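Local coordinates for protein putative NAD(P)H nitroreductase MhqN (Bacillus subtilis, PDB 3BEM) that is a putative FMN-dependent, NAD(P)H-using nitroreductase that works as a homodimer and may contribute to the degradation of aromatic compounds, at residues B[99-109]-B[120-131]. The protein carries 3 engineered substitutions. Numbering follows the deposited sequence. Where two conformers were deposited one is given.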
ATOM      1  N   TYR B  99     -16.476   7.974   1.836  1.00 17.48           N
ATOM      2  CA  TYR B  99     -17.252   8.404   0.710  1.00 18.97           C
ATOM      3  C   TYR B  99     -18.183   9.562   1.036  1.00 19.77           C
ATOM      4  O   TYR B  99     -18.580  10.305   0.147  1.00 19.10           O
ATOM      5  CB  TYR B  99     -18.053   7.233   0.174  1.00 19.80           C
ATOM      6  CG  TYR B  99     -19.133   6.753   1.108  1.00 20.87           C
ATOM      7  CD1 TYR B  99     -18.848   5.836   2.121  1.00 23.35           C
ATOM      8  CD2 TYR B  99     -20.433   7.229   1.010  1.00 23.04           C
ATOM      9  CE1 TYR B  99     -19.828   5.402   2.978  1.00 25.19           C
ATOM     10  CE2 TYR B  99     -21.415   6.800   1.885  1.00 29.73           C
ATOM     11  CZ  TYR B  99     -21.093   5.872   2.853  1.00 25.94           C
ATOM     12  OH  TYR B  99     -22.066   5.459   3.720  1.00 30.91           O
ATOM     13  N   GLN B 100     -18.540   9.698   2.314  1.00 18.10           N
ATOM     14  CA  GLN B 100     -19.372  10.840   2.768  1.00 21.01           C
ATOM     15  C   GLN B 100     -18.743  12.189   2.551  1.00 20.08           C
ATOM     16  O   GLN B 100     -19.439  13.203   2.599  1.00 22.91           O
ATOM     17  CB  GLN B 100     -19.760  10.705   4.247  1.00 20.83           C
ATOM     18  CG  GLN B 100     -20.739   9.570   4.465  1.00 22.79           C
ATOM     19  CD  GLN B 100     -20.948   9.160   5.933  1.00 29.37           C
ATOM     20  OE1 GLN B 100     -21.741   8.265   6.210  1.00 46.03           O
ATOM     21  NE2 GLN B 100     -20.242   9.799   6.864  1.00 41.87           N
ATOM     22  N   GLN B 101     -17.433  12.252   2.329  0.50 20.34           N
ATOM     23  CA  GLN B 101     -16.801  13.546   2.057  0.50 21.80           C
ATOM     24  C   GLN B 101     -16.666  13.843   0.568  0.50 18.66           C
ATOM     25  O   GLN B 101     -15.999  14.782   0.195  0.50 19.14           O
ATOM     26  CB  GLN B 101     -15.432  13.637   2.688  0.50 22.42           C
ATOM     27  CG  GLN B 101     -15.367  13.342   4.169  0.50 27.49           C
ATOM     28  CD  GLN B 101     -13.965  13.537   4.722  0.50 27.77           C
ATOM     29  OE1 GLN B 101     -13.183  14.350   4.207  0.50 29.06           O
ATOM     30  NE2 GLN B 101     -13.637  12.798   5.779  0.50 31.58           N
ATOM     31  N   ALA B 102     -17.256  13.025  -0.291  1.00 17.42           N
ATOM     32  CA  ALA B 102     -17.214  13.311  -1.736  1.00 18.10           C
ATOM     33  C   ALA B 102     -17.728  14.735  -2.054  1.00 17.88           C
ATOM     34  O   ALA B 102     -17.084  15.486  -2.767  1.00 17.57           O
ATOM     35  CB  ALA B 102     -18.014  12.258  -2.529  1.00 18.15           C
ATOM     36  N   ALA B 103     -18.871  15.100  -1.505  1.00 17.74           N
ATOM     37  CA  ALA B 103     -19.463  16.420  -1.786  1.00 19.64           C
ATOM     38  C   ALA B 103     -18.481  17.533  -1.439  1.00 18.57           C
ATOM     39  O   ALA B 103     -18.334  18.473  -2.207  1.00 19.84           O
ATOM     40  CB  ALA B 103     -20.746  16.589  -1.037  1.00 20.44           C
ATOM     41  N   ASP B 104     -17.817  17.452  -0.284  1.00 20.06           N
ATOM     42  CA  ASP B 104     -16.829  18.460   0.079  1.00 20.45           C
ATOM     43  C   ASP B 104     -15.576  18.405  -0.758  1.00 21.44           C
ATOM     44  O   ASP B 104     -15.063  19.440  -1.176  1.00 21.48           O
ATOM     45  CB  ASP B 104     -16.437  18.329   1.555  1.00 22.00           C
ATOM     46  CG  ASP B 104     -17.578  18.697   2.509  1.00 36.58           C
ATOM     47  OD1 ASP B 104     -18.295  19.711   2.274  1.00 38.25           O
ATOM     48  OD2 ASP B 104     -17.757  17.952   3.505  1.00 50.27           O
ATOM     49  N   ILE B 105     -15.054  17.200  -1.001  1.00 18.99           N
ATOM     50  CA  ILE B 105     -13.817  17.071  -1.772  1.00 18.47           C
ATOM     51  C   ILE B 105     -13.948  17.604  -3.206  1.00 17.40           C
ATOM     52  O   ILE B 105     -13.025  18.277  -3.701  1.00 19.19           O
ATOM     53  CB  ILE B 105     -13.313  15.622  -1.742  1.00 16.81           C
ATOM     54  CG1 ILE B 105     -12.914  15.278  -0.301  1.00 18.09           C
ATOM     55  CG2 ILE B 105     -12.147  15.429  -2.779  1.00 17.14           C
ATOM     56  CD1 ILE B 105     -12.462  13.826  -0.082  1.00 17.84           C
ATOM     57  N   TYR B 106     -15.100  17.385  -3.832  1.00 18.34           N
ATOM     58  CA  TYR B 106     -15.310  17.703  -5.236  1.00 19.19           C
ATOM     59  C   TYR B 106     -15.822  19.147  -5.442  1.00 17.84           C
ATOM     60  O   TYR B 106     -15.898  19.624  -6.551  1.00 19.29           O
ATOM     61  CB  TYR B 106     -16.288  16.749  -5.909  1.00 18.53           C
ATOM     62  CG  TYR B 106     -15.914  15.289  -5.845  1.00 15.29           C
ATOM     63  CD1 TYR B 106     -14.588  14.893  -5.612  1.00 19.37           C
ATOM     64  CD2 TYR B 106     -16.855  14.309  -6.058  1.00 17.74           C
ATOM     65  CE1 TYR B 106     -14.249  13.538  -5.520  1.00 16.99           C
ATOM     66  CE2 TYR B 106     -16.541  13.004  -5.972  1.00 15.19           C
ATOM     67  CZ  TYR B 106     -15.227  12.609  -5.711  1.00 15.73           C
ATOM     68  OH  TYR B 106     -14.938  11.248  -5.650  1.00 18.58           O
ATOM     69  N   GLU B 107     -16.123  19.833  -4.363  1.00 18.21           N
ATOM     70  CA  GLU B 107     -16.795  21.138  -4.449  1.00 19.30           C
ATOM     71  C   GLU B 107     -15.968  22.189  -5.183  1.00 19.36           C
ATOM     72  O   GLU B 107     -16.511  22.997  -5.926  1.00 20.11           O
ATOM     73  CB  GLU B 107     -17.158  21.616  -3.063  1.00 22.59           C
ATOM     74  CG  GLU B 107     -18.270  22.626  -3.100  1.00 25.12           C
ATOM     75  CD  GLU B 107     -18.983  22.809  -1.771  1.00 36.08           C
ATOM     76  OE1 GLU B 107     -18.525  22.261  -0.750  1.00 33.29           O
ATOM     77  OE2 GLU B 107     -20.020  23.521  -1.767  1.00 34.18           O
ATOM     78  N   GLY B 108     -14.647  22.188  -5.011  1.00 19.23           N
ATOM     79  CA  GLY B 108     -13.821  23.184  -5.718  1.00 22.95           C
ATOM     80  C   GLY B 108     -13.921  23.109  -7.242  1.00 19.28           C
ATOM     81  O   GLY B 108     -13.759  24.111  -7.935  1.00 21.85           O
ATOM     82  N   LEU B 109     -14.165  21.911  -7.763  1.00 21.26           N
ATOM     83  CA  LEU B 109     -14.438  21.709  -9.205  1.00 20.73           C
ATOM     84  C   LEU B 109     -15.645  22.551  -9.650  1.00 22.94           C
ATOM     85  O   LEU B 109     -15.627  23.107 -10.720  1.00 22.51           O
ATOM     86  CB  LEU B 109     -14.699  20.252  -9.525  1.00 22.09           C
ATOM     87  CG  LEU B 109     -13.452  19.371  -9.277  1.00 24.57           C
ATOM     88  CD1 LEU B 109     -13.883  17.942  -9.353  1.00 27.49           C
ATOM     89  CD2 LEU B 109     -12.393  19.692 -10.290  1.00 27.29           C
ATOM     90  N   TYR B 120     -21.445  18.168 -11.075  1.00 18.94           N
ATOM     91  CA  TYR B 120     -20.924  17.997  -9.718  1.00 18.81           C
ATOM     92  C   TYR B 120     -21.863  17.101  -8.929  1.00 19.61           C
ATOM     93  O   TYR B 120     -21.436  16.165  -8.288  1.00 18.54           O
ATOM     94  CB  TYR B 120     -20.725  19.364  -9.045  1.00 20.94           C
ATOM     95  CG  TYR B 120     -20.643  19.322  -7.538  1.00 21.15           C
ATOM     96  CD1 TYR B 120     -19.452  19.041  -6.888  1.00 21.87           C
ATOM     97  CD2 TYR B 120     -21.774  19.556  -6.759  1.00 20.85           C
ATOM     98  CE1 TYR B 120     -19.406  19.009  -5.504  1.00 16.97           C
ATOM     99  CE2 TYR B 120     -21.717  19.535  -5.380  1.00 25.87           C
ATOM    100  CZ  TYR B 120     -20.524  19.240  -4.760  1.00 21.33           C
ATOM    101  OH  TYR B 120     -20.473  19.207  -3.373  1.00 23.37           O
ATOM    102  N   ASP B 121     -23.164  17.357  -8.964  1.00 19.73           N
ATOM    103  CA  ASP B 121     -24.093  16.475  -8.252  1.00 21.66           C
ATOM    104  C   ASP B 121     -24.004  15.036  -8.727  1.00 24.42           C
ATOM    105  O   ASP B 121     -24.084  14.105  -7.910  1.00 25.12           O
ATOM    106  CB  ASP B 121     -25.541  16.964  -8.394  1.00 22.03           C
ATOM    107  CG  ASP B 121     -25.806  18.230  -7.604  1.00 26.99           C
ATOM    108  OD1 ASP B 121     -24.996  18.594  -6.733  1.00 31.92           O
ATOM    109  OD2 ASP B 121     -26.845  18.878  -7.855  1.00 33.91           O
ATOM    110  N   HIS B 122     -23.829  14.857 -10.042  1.00 24.41           N
ATOM    111  CA  HIS B 122     -23.725  13.537 -10.645  1.00 27.74           C
ATOM    112  C   HIS B 122     -22.446  12.830 -10.155  1.00 25.38           C
ATOM    113  O   HIS B 122     -22.458  11.630  -9.829  1.00 25.56           O
ATOM    114  CB  HIS B 122     -23.684  13.652 -12.173  1.00 30.21           C
ATOM    115  CG  HIS B 122     -23.525  12.336 -12.861  1.00 36.18           C
ATOM    116  ND1 HIS B 122     -24.562  11.432 -12.974  1.00 45.32           N
ATOM    117  CD2 HIS B 122     -22.448  11.753 -13.442  1.00 43.15           C
ATOM    118  CE1 HIS B 122     -24.133  10.356 -13.606  1.00 42.13           C
ATOM    119  NE2 HIS B 122     -22.849  10.514 -13.884  1.00 43.88           N
HETATM  120  N   MSE B 123     -21.354  13.586 -10.131  1.00 21.80           N
HETATM  121  CA  MSE B 123     -20.063  13.009  -9.716  1.00 25.43           C
HETATM  122  C   MSE B 123     -20.101  12.549  -8.256  1.00 24.87           C
HETATM  123  O   MSE B 123     -19.603  11.461  -7.927  1.00 24.31           O
HETATM  124  CB  MSE B 123     -18.951  13.990  -9.917  1.00 23.23           C
HETATM  125  CG  MSE B 123     -17.614  13.471  -9.476  1.00 26.29           C
HETATM  126 SE   MSE B 123     -16.220  14.819  -9.618  0.75 31.93          SE
HETATM  127  CE  MSE B 123     -16.175  14.915 -11.595  1.00 48.78           C
ATOM    128  N   VAL B 124     -20.634  13.391  -7.384  1.00 23.91           N
ATOM    129  CA  VAL B 124     -20.825  13.034  -5.968  1.00 22.30           C
ATOM    130  C   VAL B 124     -21.713  11.783  -5.879  1.00 21.64           C
ATOM    131  O   VAL B 124     -21.372  10.775  -5.225  1.00 21.60           O
ATOM    132  CB  VAL B 124     -21.434  14.211  -5.182  1.00 18.93           C
ATOM    133  CG1 VAL B 124     -21.783  13.795  -3.775  1.00 21.59           C
ATOM    134  CG2 VAL B 124     -20.552  15.475  -5.208  1.00 18.26           C
ATOM    135  N   GLN B 125     -22.830  11.794  -6.615  1.00 23.13           N
ATOM    136  CA  GLN B 125     -23.732  10.631  -6.621  1.00 24.66           C
ATOM    137  C   GLN B 125     -23.101   9.333  -7.122  1.00 23.64           C
ATOM    138  O   GLN B 125     -23.337   8.286  -6.515  1.00 23.32           O
ATOM    139  CB  GLN B 125     -25.046  10.946  -7.401  1.00 24.81           C
ATOM    140  CG  GLN B 125     -25.956  11.865  -6.599  1.00 27.76           C
ATOM    141  CD  GLN B 125     -27.234  12.308  -7.353  1.00 34.56           C
ATOM    142  OE1 GLN B 125     -27.305  12.242  -8.598  1.00 49.92           O
ATOM    143  NE2 GLN B 125     -28.247  12.761  -6.584  1.00 39.02           N
ATOM    144  N   ASP B 126     -22.277   9.389  -8.174  1.00 25.26           N
ATOM    145  CA  ASP B 126     -21.521   8.230  -8.661  1.00 27.90           C
ATOM    146  C   ASP B 126     -20.638   7.645  -7.545  1.00 25.35           C
ATOM    147  O   ASP B 126     -20.661   6.432  -7.307  1.00 25.70           O
ATOM    148  CB  ASP B 126     -20.616   8.596  -9.853  1.00 28.86           C
ATOM    149  CG  ASP B 126     -21.357   8.610 -11.222  1.00 41.98           C
ATOM    150  OD1 ASP B 126     -22.537   8.190 -11.314  1.00 44.07           O
ATOM    151  OD2 ASP B 126     -20.718   9.044 -12.220  1.00 45.94           O
ATOM    152  N   THR B 127     -19.875   8.501  -6.859  1.00 22.70           N
ATOM    153  CA  THR B 127     -18.945   8.045  -5.828  1.00 19.73           C
ATOM    154  C   THR B 127     -19.680   7.466  -4.627  1.00 17.97           C
ATOM    155  O   THR B 127     -19.405   6.373  -4.181  1.00 17.40           O
ATOM    156  CB  THR B 127     -17.993   9.184  -5.365  1.00 18.65           C
ATOM    157  OG1 THR B 127     -17.180   9.600  -6.472  1.00 24.85           O
ATOM    158  CG2 THR B 127     -17.072   8.704  -4.230  1.00 17.66           C
ATOM    159  N   VAL B 128     -20.663   8.195  -4.131  1.00 18.01           N
ATOM    160  CA  VAL B 128     -21.457   7.719  -2.995  1.00 18.71           C
ATOM    161  C   VAL B 128     -22.160   6.397  -3.303  1.00 19.53           C
ATOM    162  O   VAL B 128     -22.088   5.439  -2.521  1.00 17.88           O
ATOM    163  CB  VAL B 128     -22.422   8.825  -2.539  1.00 21.30           C
ATOM    164  CG1 VAL B 128     -23.350   8.354  -1.432  1.00 20.39           C
ATOM    165  CG2 VAL B 128     -21.585  10.023  -2.093  1.00 20.18           C
ATOM    166  N   SER B 129     -22.814   6.321  -4.459  1.00 20.52           N
ATOM    167  CA  SER B 129     -23.506   5.112  -4.793  1.00 22.20           C
ATOM    168  C   SER B 129     -22.570   3.933  -5.068  1.00 20.76           C
ATOM    169  O   SER B 129     -22.940   2.827  -4.781  1.00 21.69           O
ATOM    170  CB  SER B 129     -24.492   5.326  -5.955  1.00 28.02           C
ATOM    171  OG  SER B 129     -23.808   5.495  -7.170  1.00 32.94           O
ATOM    172  N   PHE B 130     -21.379   4.176  -5.603  1.00 20.36           N
ATOM    173  CA  PHE B 130     -20.386   3.105  -5.757  1.00 19.95           C
ATOM    174  C   PHE B 130     -20.153   2.389  -4.405  1.00 19.24           C
ATOM    175  O   PHE B 130     -20.196   1.166  -4.322  1.00 19.98           O
ATOM    176  CB  PHE B 130     -19.060   3.644  -6.293  1.00 19.95           C
ATOM    177  CG  PHE B 130     -18.125   2.577  -6.775  1.00 20.65           C
ATOM    178  CD1 PHE B 130     -17.224   1.982  -5.915  1.00 22.68           C
ATOM    179  CD2 PHE B 130     -18.144   2.166  -8.099  1.00 27.70           C
ATOM    180  CE1 PHE B 130     -16.349   1.009  -6.341  1.00 27.46           C
ATOM    181  CE2 PHE B 130     -17.274   1.185  -8.540  1.00 25.96           C
ATOM    182  CZ  PHE B 130     -16.387   0.588  -7.652  1.00 31.40           C
ATOM    183  N   TYR B 131     -19.944   3.153  -3.342  1.00 16.85           N
ATOM    184  CA  TYR B 131     -19.755   2.606  -2.024  1.00 17.69           C
ATOM    185  C   TYR B 131     -21.031   2.023  -1.414  1.00 20.84           C
ATOM    186  O   TYR B 131     -21.058   0.880  -1.001  1.00 18.47           O
ATOM    187  CB  TYR B 131     -19.163   3.651  -1.061  1.00 18.31           C
ATOM    188  CG  TYR B 131     -17.667   3.848  -1.272  1.00 18.07           C
ATOM    189  CD1 TYR B 131     -17.176   4.509  -2.406  1.00 17.84           C
ATOM    190  CD2 TYR B 131     -16.748   3.296  -0.381  1.00 19.68           C
ATOM    191  CE1 TYR B 131     -15.812   4.685  -2.597  1.00 18.96           C
ATOM    192  CE2 TYR B 131     -15.354   3.483  -0.563  1.00 16.91           C
ATOM    193  CZ  TYR B 131     -14.902   4.150  -1.687  1.00 19.40           C
ATOM    194  OH  TYR B 131     -13.542   4.263  -1.875  1.00 19.64           O
TER
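Tyr-120 gives its phenol proton to the carbonyl O of Ala-103, a short bond of 2.5 Å from OH to O. With CG opposite its own backbone N (chi1 160°), the ring reaches across to the other helix; the carbonyl O lies in the ring plane at its edge, while the hydroxyl stands 33° out of the carbonyl plane. Glu-107 N turns weakly to Asp-104 O instead of Ala-103 O, leaving that carbonyl for the tyrosine. A phenylalanine in place of Tyr-120 would probably keep the ring's packing but leave Ala-103 O without this donor.

Tyr-106 is a knob set among Tyr-120, Met-123, Val-124 and Thr-127. Its OH is hydrogen-bonded to Phe-54 O; Thr-127 OG1, 2.9 Å from Tyr-106 OH at the ring edge, may donate to it, though its proton has another acceptor within reach. Selenium of Met-123 lies over one face, 4.0 Å from the centroid, a Met-aromatic contact; it stands in for methionine's sulfur, whose flexible, polarisable chain suits an aromatic face. Ala-102 O lies over the other.

Small Ala-103 lets Val-124 CG2 within 3.7 Å of its CA; Val-128 packs on Ala-102 and the Tyr-99 ring edge. Tyr-99 and Tyr-131 are near parallel but slid apart, each CB over the other's ring; Tyr-99 OH is hydrogen-bonded to Lys-139, Tyr-131 OH to His-58. Tyr-131's side chain, about 7 Å from FMN, does not touch it.

The axes of helices 102-109 and 120-131 come within 9.3 Å, near antiparallel at 149°, a helical hairpin within the nitroreductase fold.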